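Local coordinates for solute Binding Protein, BlMnBP1 in complex with mannotriose (PDB 6FUV) that binds beta-manno-oligosaccharides such as mannotriose and probably delivers them to an ABC transporter in Bifidobacterium, at residues Ala22-Phe27 with Lys315-Ala320; Asp69-Arg74 with Met86-Asp91; Asp80-Met85 with Gly308-Ser313; Ala377-Asp382 with Gln418-Ala423. All coordinates share one frame; numbering follows the deposited sequence.

Interaction 1 (Ala22-Phe27 with Lys315-Ala320). With ACT (acetate ion), chain F.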
loop_
_atom_site.group_PDB
_atom_site.type_symbol
_atom_site.label_atom_id
_atom_site.label_comp_id
_atom_site.label_asym_id
_atom_site.label_seq_id
_atom_site.Cartn_x
_atom_site.Cartn_y
_atom_site.Cartn_z
ATOM N N ALA A 22 -0.396 29.661 11.796
ATOM C CA ALA A 22 -1.356 29.229 10.794
ATOM C C ALA A 22 -2.025 27.951 11.240
ATOM O O ALA A 22 -1.533 27.250 12.125
ATOM C CB ALA A 22 -0.703 29.040 9.433
ATOM N N THR A 23 -3.212 27.738 10.686
ATOM C CA THR A 23 -3.959 26.499 10.800
ATOM C C THR A 23 -3.877 25.757 9.480
ATOM O O THR A 23 -4.173 26.339 8.444
ATOM C CB THR A 23 -5.433 26.765 11.114
ATOM O OG1 THR A 23 -5.589 27.492 12.319
ATOM C CG2 THR A 23 -6.135 25.470 11.176
ATOM N N ILE A 24 -3.512 24.478 9.519
ATOM C CA ILE A 24 -3.436 23.639 8.335
ATOM C C ILE A 24 -4.325 22.428 8.504
ATOM O O ILE A 24 -4.526 21.940 9.617
ATOM C CB ILE A 24 -1.988 23.205 8.045
ATOM C CG1 ILE A 24 -1.411 22.344 9.181
ATOM C CG2 ILE A 24 -1.134 24.461 7.742
ATOM C CD1 ILE A 24 -0.168 21.647 8.753
ATOM N N THR A 25 -4.811 21.922 7.375
ATOM C CA THR A 25 -5.737 20.799 7.334
ATOM C C THR A 25 -5.077 19.586 6.691
ATOM O O THR A 25 -4.540 19.690 5.593
ATOM C CB THR A 25 -7.005 21.171 6.561
ATOM O OG1 THR A 25 -7.594 22.328 7.140
ATOM C CG2 THR A 25 -7.984 20.074 6.558
ATOM N N PHE A 26 -5.169 18.434 7.361
ATOM C CA PHE A 26 -4.506 17.194 6.962
ATOM C C PHE A 26 -5.612 16.208 6.621
ATOM O O PHE A 26 -6.377 15.811 7.484
ATOM C CB PHE A 26 -3.591 16.655 8.068
ATOM C CG PHE A 26 -2.850 15.400 7.692
ATOM C CD1 PHE A 26 -2.631 15.067 6.367
ATOM C CD2 PHE A 26 -2.351 14.589 8.657
ATOM C CE1 PHE A 26 -1.945 13.942 6.023
ATOM C CE2 PHE A 26 -1.641 13.408 8.328
ATOM C CZ PHE A 26 -1.441 13.090 7.040
ATOM N N PHE A 27 -5.732 15.858 5.361
ATOM C CA PHE A 27 -6.800 15.014 4.828
ATOM C C PHE A 27 -6.188 13.648 4.537
ATOM O O PHE A 27 -5.201 13.555 3.802
ATOM C CB PHE A 27 -7.428 15.669 3.573
ATOM C CG PHE A 27 -8.520 14.860 2.921
ATOM C CD1 PHE A 27 -9.602 14.418 3.655
ATOM C CD2 PHE A 27 -8.486 14.561 1.580
ATOM C CE1 PHE A 27 -10.608 13.670 3.064
ATOM C CE2 PHE A 27 -9.487 13.850 0.993
ATOM C CZ PHE A 27 -10.544 13.387 1.739
ATOM N N LYS A 315 1.164 30.914 1.157
ATOM C CA LYS A 315 2.586 30.785 1.445
ATOM C C LYS A 315 2.815 30.207 2.828
ATOM O O LYS A 315 3.612 29.283 2.992
ATOM C CB LYS A 315 3.229 32.161 1.286
ATOM C CG LYS A 315 4.698 32.194 1.110
ATOM C CD LYS A 315 5.234 33.657 0.833
ATOM C CE LYS A 315 4.459 34.708 1.602
ATOM N NZ LYS A 315 4.935 36.125 1.324
ATOM N N ASP A 316 2.118 30.750 3.833
ATOM C CA ASP A 316 2.284 30.302 5.217
ATOM C C ASP A 316 1.845 28.860 5.411
ATOM O O ASP A 316 2.473 28.117 6.152
ATOM C CB ASP A 316 1.475 31.178 6.188
ATOM C CG ASP A 316 2.118 32.500 6.482
ATOM O OD1 ASP A 316 3.201 32.779 5.956
ATOM O OD2 ASP A 316 1.488 33.264 7.221
ATOM N N ARG A 317 0.735 28.465 4.817
ATOM C CA ARG A 317 0.239 27.113 5.033
ATOM C C ARG A 317 1.107 26.090 4.330
ATOM O O ARG A 317 1.307 24.989 4.858
ATOM C CB ARG A 317 -1.204 26.975 4.561
ATOM C CG ARG A 317 -2.206 27.796 5.423
ATOM C CD ARG A 317 -3.659 27.414 5.123
ATOM N NE ARG A 317 -4.515 27.996 6.151
ATOM C CZ ARG A 317 -5.145 29.157 6.040
ATOM N NH1 ARG A 317 -5.065 29.832 4.916
ATOM N NH2 ARG A 317 -5.861 29.632 7.050
ATOM N N GLN A 318 1.622 26.429 3.137
ATOM C CA GLN A 318 2.526 25.523 2.445
ATOM C C GLN A 318 3.724 25.218 3.330
ATOM O O GLN A 318 4.084 24.064 3.514
ATOM C CB GLN A 318 2.982 26.103 1.095
ATOM C CG GLN A 318 1.926 26.182 0.018
ATOM C CD GLN A 318 2.478 26.558 -1.309
ATOM O OE1 GLN A 318 3.654 26.909 -1.436
ATOM N NE2 GLN A 318 1.670 26.407 -2.324
ATOM N N GLU A 319 4.360 26.242 3.887
ATOM C CA GLU A 319 5.536 26.039 4.723
ATOM C C GLU A 319 5.182 25.314 6.015
ATOM O O GLU A 319 5.899 24.418 6.430
ATOM C CB GLU A 319 6.189 27.395 5.003
ATOM C CG GLU A 319 7.207 27.373 6.095
ATOM C CD GLU A 319 8.031 28.642 6.232
ATOM O OE1 GLU A 319 7.638 29.685 5.674
ATOM O OE2 GLU A 319 9.097 28.578 6.910
ATOM N N ALA A 320 4.102 25.706 6.680
ATOM C CA ALA A 320 3.675 24.972 7.865
ATOM C C ALA A 320 3.439 23.499 7.541
ATOM O O ALA A 320 3.807 22.611 8.317
ATOM C CB ALA A 320 2.405 25.609 8.426
HETATM C C ACT F . -6.418 30.740 10.142
HETATM O O ACT F . -7.211 31.438 9.432
HETATM O OXT ACT F . -5.198 30.523 9.992
HETATM C CH3 ACT F . -7.085 30.040 11.310
#
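Arg317 NE gives its hydrogen to the backbone oxygen of Thr23, a 2.8 Å bond from NE to O with an N-H...O angle of 158°. The donor approaches almost in line with the carbonyl, and the oxygen sits within a few degrees of the guanidinium plane, at its edge. The chain reaches this far because it is stretched from CG to NE, with CG anti to the carbonyl carbon (chi1 -67°). An acetate ion, probably from the crystallisation liquor, lies beyond: its OXT is 3.1 Å from Arg317 NH2, and Thr23 N gives it only a weak bond. On the far side of the same group, NH1 is salt-bridged to Asp314, which helps fix the guanidinium's rotation. Away from the guanidinium the contact turns apolar. Ile24 CG2 meets Ala320 CB at 3.8 Å and also lies against the backbone oxygen of Arg317, while Ala22 CB faces the CB of Asp316 more loosely. The axes of segments 22-27 and 315-320 approach to 8.2 Å at 63°. Strand 22-28 pairs in parallel with 57-63 and 84-86, and helix 315-330 covers one face of this sheet, the alpha/beta layering of a lobe of a periplasmic-binding-protein fold.

Interaction 2 (Asp69-Arg74 with Met86-Asp91)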
loop_
_atom_site.group_PDB
_atom_site.type_symbol
_atom_site.label_atom_id
_atom_site.label_comp_id
_atom_site.label_asym_id
_atom_site.label_seq_id
_atom_site.Cartn_x
_atom_site.Cartn_y
_atom_site.Cartn_z
ATOM N N ASP A 69 -11.288 7.489 -3.921
ATOM C CA ASP A 69 -12.105 8.326 -4.777
ATOM C C ASP A 69 -12.362 9.688 -4.162
ATOM O O ASP A 69 -12.454 10.669 -4.889
ATOM C CB ASP A 69 -13.437 7.633 -5.083
ATOM C CG ASP A 69 -13.302 6.503 -6.098
ATOM O OD1 ASP A 69 -12.237 6.405 -6.736
ATOM O OD2 ASP A 69 -14.268 5.711 -6.240
ATOM N N SER A 70 -12.468 9.798 -2.837
ATOM C CA SER A 70 -12.760 11.103 -2.247
ATOM C C SER A 70 -11.629 12.064 -2.543
ATOM O O SER A 70 -11.870 13.237 -2.823
ATOM C CB SER A 70 -12.970 11.014 -0.726
ATOM O OG SER A 70 -13.953 10.071 -0.405
ATOM N N ALA A 71 -10.376 11.582 -2.459
ATOM C CA ALA A 71 -9.213 12.460 -2.658
ATOM C C ALA A 71 -9.178 12.973 -4.082
ATOM O O ALA A 71 -8.891 14.153 -4.312
ATOM C CB ALA A 71 -7.865 11.751 -2.333
ATOM N N LEU A 72 -9.465 12.094 -5.044
ATOM C CA LEU A 72 -9.555 12.504 -6.440
ATOM C C LEU A 72 -10.623 13.580 -6.601
ATOM O O LEU A 72 -10.389 14.627 -7.195
ATOM C CB LEU A 72 -9.828 11.280 -7.319
ATOM C CG LEU A 72 -8.649 10.351 -7.515
ATOM C CD1 LEU A 72 -9.020 9.086 -8.305
ATOM C CD2 LEU A 72 -7.484 11.028 -8.264
ATOM N N THR A 73 -11.775 13.386 -5.979
ATOM C CA THR A 73 -12.819 14.395 -6.035
ATOM C C THR A 73 -12.342 15.683 -5.388
ATOM O O THR A 73 -12.608 16.769 -5.898
ATOM C CB THR A 73 -14.072 13.856 -5.346
ATOM O OG1 THR A 73 -14.539 12.715 -6.040
ATOM C CG2 THR A 73 -15.186 14.863 -5.316
ATOM N N ARG A 74 -11.609 15.586 -4.283
ATOM C CA ARG A 74 -11.127 16.786 -3.604
ATOM C C ARG A 74 -10.152 17.567 -4.479
ATOM O O ARG A 74 -10.136 18.794 -4.454
ATOM C CB ARG A 74 -10.471 16.387 -2.275
ATOM C CG ARG A 74 -10.097 17.522 -1.409
ATOM C CD ARG A 74 -11.317 18.105 -0.765
ATOM N NE ARG A 74 -11.641 17.361 0.432
ATOM C CZ ARG A 74 -11.325 17.741 1.653
ATOM N NH1 ARG A 74 -10.713 18.883 1.847
ATOM N NH2 ARG A 74 -11.673 16.996 2.677
ATOM N N MET A 86 -3.063 12.646 1.442
ATOM C CA MET A 86 -2.411 11.463 0.903
ATOM C C MET A 86 -2.639 11.418 -0.597
ATOM O O MET A 86 -3.780 11.377 -1.058
ATOM C CB MET A 86 -2.960 10.197 1.547
ATOM C CG MET A 86 -2.743 10.131 3.026
ATOM S SD MET A 86 -1.045 10.456 3.521
ATOM C CE MET A 86 -1.249 9.997 5.307
ATOM N N ILE A 87 -1.553 11.422 -1.356
ATOM C CA ILE A 87 -1.642 11.574 -2.802
ATOM C C ILE A 87 -2.427 10.391 -3.351
ATOM O O ILE A 87 -2.049 9.250 -3.097
ATOM C CB ILE A 87 -0.252 11.666 -3.447
ATOM C CG1 ILE A 87 0.472 12.877 -2.945
ATOM C CG2 ILE A 87 -0.407 11.674 -4.955
ATOM C CD1 ILE A 87 1.881 13.010 -3.507
ATOM N N PRO A 88 -3.508 10.610 -4.093
ATOM C CA PRO A 88 -4.265 9.485 -4.656
ATOM C C PRO A 88 -3.722 9.037 -5.994
ATOM O O PRO A 88 -2.584 9.346 -6.296
ATOM C CB PRO A 88 -5.686 10.061 -4.727
ATOM C CG PRO A 88 -5.477 11.560 -4.987
ATOM C CD PRO A 88 -4.200 11.901 -4.258
ATOM N N ALA A 89 -4.483 8.300 -6.792
ATOM C CA ALA A 89 -3.975 7.758 -8.049
ATOM C C ALA A 89 -3.932 8.874 -9.095
ATOM O O ALA A 89 -4.686 8.926 -10.062
ATOM C CB ALA A 89 -4.812 6.570 -8.506
ATOM N N VAL A 90 -2.994 9.760 -8.905
ATOM C CA VAL A 90 -2.598 10.776 -9.872
ATOM C C VAL A 90 -1.339 10.316 -10.604
ATOM O O VAL A 90 -0.402 9.803 -9.992
ATOM C CB VAL A 90 -2.377 12.124 -9.153
ATOM C CG1 VAL A 90 -1.456 12.988 -9.934
ATOM C CG2 VAL A 90 -3.737 12.796 -8.898
ATOM N N ASP A 91 -1.325 10.471 -11.922
ATOM C CA ASP A 91 -0.130 10.112 -12.679
ATOM C C ASP A 91 1.039 11.015 -12.307
ATOM O O ASP A 91 0.854 12.176 -11.976
ATOM C CB ASP A 91 -0.391 10.232 -14.171
ATOM C CG ASP A 91 -1.099 9.046 -14.714
ATOM O OD1 ASP A 91 -0.870 7.956 -14.151
ATOM O OD2 ASP A 91 -1.874 9.209 -15.678
#
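Pro88 turns its ring toward helix 67-77 and lies against Ala71 and Leu72. Its CG is 3.6 Å from Ala71 CB, and the ring's CB is nearly as close, so the methyl rests on the CB-CG side of the pyrrolidine. Leu72 comes alongside instead: its side chain and the proline run past each other in opposite directions, and the branch CD2 ends 3.9 Å from Pro88 CG. With CG anti to the carbonyl carbon (chi1 -74°), the leucine leans from the helix over the loop, where CD2 also reaches the backbone oxygen of Ala89 at 3.9 Å. The same methyl meets Val90 CG2 at 4.2 Å, a looser touch. Dispersion between small apolar groups carries this contact. The loop keeps its bend with an inverse gamma turn centred on Ala89, closed by the bond from Val90 N to Pro88 O, 2.7 Å long. Ala89 also lies beside a bound polyethylene glycol fragment, probably from the crystallisation liquor, in a pocket that includes Ile87, Pro88 and Val90. Leu75, one turn further along the helix, touches both Pro88 and Val90. Helix 67-77 thus packs on the chain leaving strand 84-86, whose Met86 touches Phe26 of strand 22-28 and Tyr305 of strand 298-309.

Interaction 3 (Asp80-Met85 with Gly308-Ser313)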
loop_
_atom_site.group_PDB
_atom_site.type_symbol
_atom_site.label_atom_id
_atom_site.label_comp_id
_atom_site.label_asym_id
_atom_site.label_seq_id
_atom_site.Cartn_x
_atom_site.Cartn_y
_atom_site.Cartn_z
ATOM N N ASP A 80 -9.051 25.165 -1.265
ATOM C CA ASP A 80 -8.146 25.343 -0.139
ATOM C C ASP A 80 -8.602 24.571 1.081
ATOM O O ASP A 80 -8.124 24.857 2.194
ATOM C CB ASP A 80 -8.045 26.818 0.239
ATOM C CG ASP A 80 -7.197 27.587 -0.679
ATOM O OD1 ASP A 80 -7.036 27.090 -1.813
ATOM O OD2 ASP A 80 -6.701 28.683 -0.265
ATOM N N SER A 81 -9.542 23.636 0.912
ATOM C CA SER A 81 -10.085 22.897 2.042
ATOM C C SER A 81 -9.106 21.926 2.659
ATOM O O SER A 81 -9.480 21.245 3.604
ATOM C CB SER A 81 -11.293 22.129 1.579
ATOM O OG SER A 81 -10.907 21.216 0.575
ATOM N N TRP A 82 -7.903 21.829 2.109
ATOM C CA TRP A 82 -6.871 20.905 2.539
ATOM C C TRP A 82 -5.527 21.532 2.238
ATOM O O TRP A 82 -5.414 22.325 1.304
ATOM C CB TRP A 82 -6.974 19.562 1.818
ATOM C CG TRP A 82 -6.773 19.659 0.412
ATOM C CD1 TRP A 82 -7.656 20.114 -0.504
ATOM C CD2 TRP A 82 -5.584 19.326 -0.302
ATOM N NE1 TRP A 82 -7.112 20.075 -1.761
ATOM C CE2 TRP A 82 -5.833 19.604 -1.667
ATOM C CE3 TRP A 82 -4.334 18.823 0.078
ATOM C CZ2 TRP A 82 -4.880 19.407 -2.670
ATOM C CZ3 TRP A 82 -3.387 18.591 -0.909
ATOM C CH2 TRP A 82 -3.669 18.886 -2.299
ATOM N N ASP A 83 -4.525 21.208 3.064
ATOM C CA ASP A 83 -3.145 21.591 2.824
ATOM C C ASP A 83 -2.213 20.406 2.661
ATOM O O ASP A 83 -1.308 20.463 1.830
ATOM C CB ASP A 83 -2.673 22.467 3.967
ATOM C CG ASP A 83 -3.555 23.670 4.170
ATOM O OD1 ASP A 83 -3.563 24.511 3.296
ATOM O OD2 ASP A 83 -4.288 23.738 5.200
ATOM N N ILE A 84 -2.447 19.320 3.394
ATOM C CA ILE A 84 -1.800 18.043 3.174
ATOM C C ILE A 84 -2.889 17.014 2.857
ATOM O O ILE A 84 -3.909 16.930 3.553
ATOM C CB ILE A 84 -1.004 17.607 4.416
ATOM C CG1 ILE A 84 0.003 18.655 4.867
ATOM C CG2 ILE A 84 -0.254 16.363 4.126
ATOM C CD1 ILE A 84 0.352 18.582 6.364
ATOM N N MET A 85 -2.681 16.225 1.822
ATOM C CA MET A 85 -3.456 15.009 1.631
ATOM C C MET A 85 -2.520 13.849 1.354
ATOM O O MET A 85 -1.351 14.039 1.016
ATOM C CB MET A 85 -4.457 15.135 0.493
ATOM C CG MET A 85 -3.970 15.175 -0.933
ATOM S SD MET A 85 -5.313 14.719 -2.065
ATOM C CE MET A 85 -6.289 16.229 -1.881
ATOM N N GLY A 308 1.225 14.755 0.294
ATOM C CA GLY A 308 1.373 15.811 -0.700
ATOM C C GLY A 308 0.761 17.116 -0.217
ATOM O O GLY A 308 -0.207 17.124 0.537
ATOM N N ILE A 309 1.322 18.230 -0.670
ATOM C CA ILE A 309 0.950 19.559 -0.196
ATOM C C ILE A 309 0.248 20.327 -1.312
ATOM O O ILE A 309 0.735 20.363 -2.449
ATOM C CB ILE A 309 2.191 20.309 0.305
ATOM C CG1 ILE A 309 2.762 19.574 1.520
ATOM C CG2 ILE A 309 1.899 21.750 0.693
ATOM C CD1 ILE A 309 3.831 20.328 2.253
ATOM N N ASN A 310 -0.864 20.980 -0.972
ATOM C CA ASN A 310 -1.724 21.727 -1.898
ATOM C C ASN A 310 -1.035 22.966 -2.462
ATOM O O ASN A 310 -0.665 23.884 -1.736
ATOM C CB ASN A 310 -2.999 22.121 -1.146
ATOM C CG ASN A 310 -4.148 22.599 -2.028
ATOM O OD1 ASN A 310 -4.050 22.718 -3.238
ATOM N ND2 ASN A 310 -5.262 22.864 -1.393
ATOM N N LYS A 311 -0.887 23.007 -3.768
ATOM C CA LYS A 311 -0.405 24.243 -4.355
ATOM C C LYS A 311 -1.379 25.391 -4.214
ATOM O O LYS A 311 -0.952 26.542 -4.343
ATOM C CB LYS A 311 -0.076 24.077 -5.829
ATOM C CG LYS A 311 -1.181 23.637 -6.731
ATOM C CD LYS A 311 -0.560 23.264 -8.109
ATOM C CE LYS A 311 0.048 24.464 -8.865
ATOM N NZ LYS A 311 -0.977 25.145 -9.747
ATOM N N ASN A 312 -2.655 25.118 -3.923
ATOM C CA ASN A 312 -3.596 26.207 -3.679
ATOM C C ASN A 312 -3.319 26.918 -2.367
ATOM O O ASN A 312 -3.611 28.111 -2.234
ATOM C CB ASN A 312 -5.039 25.719 -3.658
ATOM C CG ASN A 312 -5.484 25.165 -4.978
ATOM O OD1 ASN A 312 -4.946 25.494 -6.012
ATOM N ND2 ASN A 312 -6.491 24.302 -4.938
ATOM N N SER A 313 -2.800 26.197 -1.385
ATOM C CA SER A 313 -2.579 26.761 -0.068
ATOM C C SER A 313 -1.639 27.971 -0.138
ATOM O O SER A 313 -0.676 28.011 -0.920
ATOM C CB SER A 313 -1.958 25.708 0.861
ATOM O OG SER A 313 -2.650 24.502 0.800
#
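Trp82 holds CG between its backbone N and carbonyl carbon (chi1 63°), and Asn310 holds CG anti to its backbone N (chi1 -166°); together these torsions lay the amide flat on the indole. The setting is an antiparallel beta ladder, with Ile84 opposite Ile309 as a non-hydrogen-bonded pair and Met85 opposite Gly308 as a hydrogen-bonded pair, bonded both ways. Amide and ring planes are only 3° apart. Asn310 CB stands 3.4 Å from the centroid of the six-membered ring of Trp82, a CH-pi contact over the face, and Met85 CE lies over the opposite face, so the indole is sandwiched. Both polar ends of the amide are held. Its ND2 gives a nearly straight bond, 2.8 Å long, to the oxygen of Trp82 and a second to Asn79 O, while OD1 receives the backbone N of Asn312 to form an Asx turn; that donor stands above the carbonyl plane. The backbone pairing reaches one residue further, with Asn310 N donating to Asp83 O at 2.9 Å. On the other face, Ile84 and Ile309 meet loosely and are covered by helix 315-330. Asp83 divides its carboxylate between two partners: OD2 takes Thr25 N from strand 22-28, and OD1 uses its anti lone pair to accept the hydroxyl of Ser313, OG to OD1 2.7 Å.

Interaction 4 (Ala377-Asp382 with Gln418-Ala423); sequences ADINSD and QKWGKA
Ile379 and Ala423 mark the closest approach of the two backbones, their CA atoms 5.1 Å apart where segments 377-382 and 418-423, on helices 375-383 and 409-426, cross at 130° between their N-to-C directions, with axes 8.4 Å apart. Ala423 lets them come so near: its small CB sits 3.4 Å from the backbone oxygen of Ile379 and 3.6 Å from Asp382 CB, touching residues three apart on the facing helix. Beside it, Ile379 sends the branch CG2, anti to its own backbone N, over the indole of Trp420. This methyl stands 3.4 Å from the centroid of the six-membered ring, only 4° off its normal, a well-centred CH-pi contact over one face. The tryptophan presents that face because its CG is anti to the backbone N (chi1 -180°), which swings the ring from the flank of its helix toward the other. At the rim, Asn380 OD1 lies in the ring plane 3.7 Å from Trp420 CZ3, with the amide steeply turned against the indole; that oxygen is itself held by the backbone N of Ile387. Trp420 NE1 donates to Met206 O, and Phe376 meets the indole edge-to-face, so polar and aromatic neighbours alike fix the ring. A water donates to Lys419 O at 3.0 Å and, weakly, to Asp382 O. The arrangement is a close, inclined crossing of two roughly opposed helices near the C terminus, an alanine at the closest approach and a tryptophan ring packed beside it, with Asn380's side chain about 11 Å from a bound mannose unit.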
loop_
_atom_site.group_PDB
_atom_site.type_symbol
_atom_site.label_atom_id
_atom_site.label_comp_id
_atom_site.label_asym_id
_atom_site.label_seq_id
_atom_site.Cartn_x
_atom_site.Cartn_y
_atom_site.Cartn_z
ATOM N N ALA A 377 2.632 4.212 -17.075
ATOM C CA ALA A 377 1.386 4.870 -16.690
ATOM C C ALA A 377 0.461 5.017 -17.894
ATOM O O ALA A 377 -0.748 4.812 -17.795
ATOM C CB ALA A 377 1.701 6.228 -16.046
ATOM N N ASP A 378 1.021 5.315 -19.060
ATOM C CA ASP A 378 0.197 5.452 -20.261
ATOM C C ASP A 378 -0.414 4.115 -20.672
ATOM O O ASP A 378 -1.599 4.055 -21.037
ATOM C CB ASP A 378 1.037 6.010 -21.408
ATOM C CG ASP A 378 1.355 7.499 -21.244
ATOM O OD1 ASP A 378 0.780 8.149 -20.343
ATOM O OD2 ASP A 378 2.140 8.059 -22.028
ATOM N N ILE A 379 0.380 3.042 -20.623
ATOM C CA ILE A 379 -0.130 1.711 -20.949
ATOM C C ILE A 379 -1.240 1.331 -19.995
ATOM O O ILE A 379 -2.271 0.782 -20.395
ATOM C CB ILE A 379 0.995 0.666 -20.892
ATOM C CG1 ILE A 379 1.998 0.883 -22.003
ATOM C CG2 ILE A 379 0.452 -0.746 -20.957
ATOM C CD1 ILE A 379 3.355 0.370 -21.591
ATOM N N ASN A 380 -0.989 1.541 -18.705
ATOM C CA ASN A 380 -1.975 1.265 -17.683
ATOM C C ASN A 380 -3.262 1.986 -18.013
ATOM O O ASN A 380 -4.329 1.389 -17.937
ATOM C CB ASN A 380 -1.427 1.668 -16.316
ATOM C CG ASN A 380 -1.889 0.775 -15.230
ATOM O OD1 ASN A 380 -2.443 -0.291 -15.479
ATOM N ND2 ASN A 380 -1.688 1.214 -13.988
ATOM N N SER A 381 -3.175 3.260 -18.416
ATOM C CA SER A 381 -4.377 4.041 -18.705
ATOM C C SER A 381 -5.107 3.498 -19.923
ATOM O O SER A 381 -6.315 3.291 -19.899
ATOM C CB SER A 381 -4.004 5.499 -18.947
ATOM O OG SER A 381 -5.157 6.332 -18.951
ATOM N N ASP A 382 -4.390 3.258 -21.006
ATOM C CA ASP A 382 -5.040 2.760 -22.215
ATOM C C ASP A 382 -5.736 1.433 -21.934
ATOM O O ASP A 382 -6.846 1.170 -22.418
ATOM C CB ASP A 382 -4.002 2.577 -23.340
ATOM C CG ASP A 382 -3.415 3.867 -23.851
ATOM O OD1 ASP A 382 -3.980 4.911 -23.592
ATOM O OD2 ASP A 382 -2.377 3.818 -24.516
ATOM N N GLN A 418 -4.663 -9.420 -23.550
ATOM C CA GLN A 418 -5.140 -8.726 -24.740
ATOM C C GLN A 418 -5.217 -7.222 -24.497
ATOM O O GLN A 418 -4.678 -6.432 -25.273
ATOM C CB GLN A 418 -6.489 -9.292 -25.177
ATOM C CG GLN A 418 -6.352 -10.445 -26.175
ATOM C CD GLN A 418 -7.498 -11.445 -26.108
ATOM O OE1 GLN A 418 -7.286 -12.646 -26.331
ATOM N NE2 GLN A 418 -8.717 -10.964 -25.791
ATOM N N LYS A 419 -5.848 -6.806 -23.404
ATOM C CA LYS A 419 -5.953 -5.378 -23.142
ATOM C C LYS A 419 -4.591 -4.745 -22.884
ATOM O O LYS A 419 -4.355 -3.591 -23.262
ATOM C CB LYS A 419 -6.889 -5.165 -21.976
ATOM C CG LYS A 419 -8.360 -5.313 -22.355
ATOM C CD LYS A 419 -9.233 -5.463 -21.112
ATOM C CE LYS A 419 -10.709 -5.524 -21.475
ATOM N NZ LYS A 419 -11.547 -5.206 -20.286
ATOM N N TRP A 420 -3.685 -5.470 -22.237
ATOM C CA TRP A 420 -2.406 -4.853 -21.915
ATOM C C TRP A 420 -1.539 -4.769 -23.162
ATOM O O TRP A 420 -0.966 -3.709 -23.454
ATOM C CB TRP A 420 -1.700 -5.621 -20.798
ATOM C CG TRP A 420 -0.399 -5.063 -20.407
ATOM C CD1 TRP A 420 0.796 -5.409 -20.923
ATOM C CD2 TRP A 420 -0.137 -4.066 -19.421
ATOM N NE1 TRP A 420 1.788 -4.705 -20.318
ATOM C CE2 TRP A 420 1.237 -3.876 -19.386
ATOM C CE3 TRP A 420 -0.932 -3.302 -18.579
ATOM C CZ2 TRP A 420 1.843 -2.974 -18.531
ATOM C CZ3 TRP A 420 -0.327 -2.421 -17.724
ATOM C CH2 TRP A 420 1.046 -2.252 -17.717
ATOM N N GLY A 421 -1.489 -5.852 -23.943
ATOM C CA GLY A 421 -0.657 -5.860 -25.138
ATOM C C GLY A 421 -1.117 -4.886 -26.203
ATOM O O GLY A 421 -0.301 -4.308 -26.923
ATOM N N LYS A 422 -2.424 -4.693 -26.316
ATOM C CA LYS A 422 -2.935 -3.675 -27.221
ATOM C C LYS A 422 -2.453 -2.293 -26.792
ATOM O O LYS A 422 -1.963 -1.511 -27.612
ATOM C CB LYS A 422 -4.462 -3.747 -27.255
ATOM C CG LYS A 422 -5.062 -3.074 -28.450
ATOM C CD LYS A 422 -6.300 -2.257 -28.092
ATOM C CE LYS A 422 -7.446 -3.138 -27.588
ATOM N NZ LYS A 422 -8.766 -2.608 -28.091
ATOM N N ALA A 423 -2.535 -1.998 -25.490
ATOM C CA ALA A 423 -2.017 -0.740 -24.962
ATOM C C ALA A 423 -0.517 -0.613 -25.223
ATOM O O ALA A 423 -0.049 0.426 -25.685
ATOM C CB ALA A 423 -2.320 -0.652 -23.462
HETATM O O HOH W 1 -5.936 -1.361 -24.598
#

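In the fold
From the N terminus, strand 22-28 enters interaction 1, which closes only when the chain returns as helix 315-330, the longest loop of the four. Interactions 2 and 3 both lie within this span and cross each other: helix 67-77, the turn to strand 84-86, the loop beyond it, and finally the end of strand 298-309 supply their segments alternately. The three are contiguous, bound by Phe27 N to Ile84 O and by Arg74 to Ser81, and unite sheet, flanking helices and connecting loop in one lobe. Interaction 4 follows in series, joining two C-terminal helices about 38 Å from interaction 1 between centres; Ala377 touches Asp91 of interaction 2.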